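Local coordinates for protein AP-4 complex accessory subunit Tepsin (Equus caballus, PDB 5WF2) that probably associates, as part of the full-length protein, with the adaptor-like complex AP-4 and may thereby take part in vesicular protein trafficking at the trans-Golgi network, at residues A[107-111]-A[122-126]. Sequence-based numbering, arbitrary orientation.
Sequences LQELS and ATKIL
Leu107 points into the face of the 122-126 helix and splits its two methyls between residues one turn apart there, Ala122 and Ile125. CD1 lies 3.8 Å from Ile125 CG2, the two side chains crossing at about a right angle, while CD2 lies against Ala122, 4.0 Å from Ala122 CB and about as near its carbonyl oxygen. At the root of the same side chain, Leu107 CB faces Leu126 CB at 4.1 Å. With CG trans to its carbonyl carbon (chi1 -71°), Leu107 brings its fork up against the 122-126 helix. Trimming Leu107 back to an alanine is likely to leave Ile125 CG2 without its methyl partner and to open a gap beside Ala122.

Ala122, whose side chain is a single methyl, packs its CB 3.6 Å from Leu110 CB, consistent with a close approach of the axes, with Leu107 CD2 on another side. Leu126 swings its CG trans to the backbone N (chi1 -180°), which carries CD2 back over the first helix to 3.8 Å from Gln108 CG, beside the solvent-exposed Gln108 side chain. At the C-terminal end of 107-111, Thr123 OG1 sits 3.1 Å from Ser111 CB, a close approach of oxygen to carbon; the hydroxyl's hydrogen-bond partner is Thr119 O, in its own helix. No hydrogen bond crosses between the segments, so the join is one of apolar packing.

The segments run closer to antiparallel than parallel, at 138°, with axes 8.6 Å apart, as consecutive helices 96-111 and 117-132 of the VHS/ENTH-like domain, an all-helical fold. Helix 75-89 packs against this pair: its Leu82 touches Leu107, Leu110 and Ile125, and Gln78 meets Leu110, joining three helices around Leu107.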
loop_
_atom_site.group_PDB
_atom_site.type_symbol
_atom_site.label_atom_id
_atom_site.label_comp_id
_atom_site.label_asym_id
_atom_site.label_seq_id
_atom_site.Cartn_x
_atom_site.Cartn_y
_atom_site.Cartn_z
ATOM N N LEU A 107 -1.412 -4.430 -8.500
ATOM C CA LEU A 107 -0.052 -4.129 -8.943
ATOM C C LEU A 107 0.166 -4.531 -10.396
ATOM O O LEU A 107 0.842 -3.808 -11.145
ATOM C CB LEU A 107 0.962 -4.823 -8.042
ATOM C CG LEU A 107 1.104 -4.274 -6.629
ATOM C CD1 LEU A 107 2.086 -5.136 -5.889
ATOM C CD2 LEU A 107 1.643 -2.831 -6.690
ATOM N N GLN A 108 -0.386 -5.674 -10.828
ATOM C CA GLN A 108 -0.293 -6.054 -12.241
ATOM C C GLN A 108 -0.995 -5.029 -13.137
ATOM O O GLN A 108 -0.463 -4.651 -14.185
ATOM C CB GLN A 108 -0.897 -7.454 -12.488
ATOM C CG GLN A 108 0.020 -8.617 -12.226
ATOM C CD GLN A 108 -0.701 -9.979 -12.243
ATOM O OE1 GLN A 108 -1.931 -10.054 -12.167
ATOM N NE2 GLN A 108 0.080 -11.056 -12.375
ATOM N N GLU A 109 -2.184 -4.575 -12.746
ATOM C CA GLU A 109 -2.889 -3.556 -13.523
ATOM C C GLU A 109 -2.070 -2.276 -13.659
ATOM O O GLU A 109 -1.956 -1.706 -14.760
ATOM C CB GLU A 109 -4.234 -3.250 -12.890
ATOM C CG GLU A 109 -5.272 -4.336 -13.138
ATOM C CD GLU A 109 -6.499 -4.218 -12.265
ATOM O OE1 GLU A 109 -6.660 -3.185 -11.556
ATOM O OE2 GLU A 109 -7.297 -5.185 -12.288
ATOM N N LEU A 110 -1.510 -1.788 -12.551
ATOM C CA LEU A 110 -0.741 -0.549 -12.604
ATOM C C LEU A 110 0.525 -0.726 -13.425
ATOM O O LEU A 110 0.903 0.173 -14.192
ATOM C CB LEU A 110 -0.411 -0.040 -11.209
ATOM C CG LEU A 110 -1.576 0.331 -10.276
ATOM C CD1 LEU A 110 -1.091 0.721 -8.939
ATOM C CD2 LEU A 110 -2.385 1.473 -10.790
ATOM N N SER A 111 1.192 -1.878 -13.304
ATOM C CA SER A 111 2.428 -2.095 -14.025
ATOM C C SER A 111 2.206 -2.172 -15.533
ATOM O O SER A 111 3.169 -2.012 -16.285
ATOM C CB SER A 111 3.134 -3.366 -13.537
ATOM O OG SER A 111 2.538 -4.536 -14.032
ATOM N N ALA A 122 4.883 0.625 -9.078
ATOM C CA ALA A 122 4.115 -0.615 -8.950
ATOM C C ALA A 122 4.891 -1.789 -9.501
ATOM O O ALA A 122 4.826 -2.898 -8.960
ATOM C CB ALA A 122 2.794 -0.477 -9.694
ATOM N N THR A 123 5.607 -1.580 -10.604
ATOM C CA THR A 123 6.371 -2.664 -11.196
ATOM C C THR A 123 7.466 -3.134 -10.236
ATOM O O THR A 123 7.641 -4.344 -10.034
ATOM C CB THR A 123 6.964 -2.238 -12.540
ATOM O OG1 THR A 123 5.910 -1.897 -13.465
ATOM C CG2 THR A 123 7.776 -3.363 -13.140
ATOM N N LYS A 124 8.202 -2.188 -9.616
ATOM C CA LYS A 124 9.315 -2.580 -8.733
ATOM C C LYS A 124 8.803 -3.321 -7.513
ATOM O O LYS A 124 9.415 -4.295 -7.071
ATOM C CB LYS A 124 10.122 -1.357 -8.282
ATOM C CG LYS A 124 10.573 -0.500 -9.414
ATOM C CD LYS A 124 11.861 0.285 -9.120
ATOM C CE LYS A 124 11.690 1.351 -8.089
ATOM N NZ LYS A 124 12.864 2.329 -8.151
ATOM N N ILE A 125 7.661 -2.890 -6.973
ATOM C CA ILE A 125 7.077 -3.572 -5.824
ATOM C C ILE A 125 6.672 -4.989 -6.218
ATOM O O ILE A 125 6.900 -5.953 -5.480
ATOM C CB ILE A 125 5.869 -2.793 -5.289
ATOM C CG1 ILE A 125 6.293 -1.451 -4.704
ATOM C CG2 ILE A 125 5.175 -3.591 -4.237
ATOM C CD1 ILE A 125 5.194 -0.482 -4.380
ATOM N N LEU A 126 5.988 -5.119 -7.352
ATOM C CA LEU A 126 5.521 -6.425 -7.790
ATOM C C LEU A 126 6.694 -7.349 -8.028
ATOM O O LEU A 126 6.680 -8.510 -7.609
ATOM C CB LEU A 126 4.686 -6.264 -9.060
ATOM C CG LEU A 126 4.088 -7.521 -9.686
ATOM C CD1 LEU A 126 3.278 -8.266 -8.673
ATOM C CD2 LEU A 126 3.212 -7.129 -10.874
#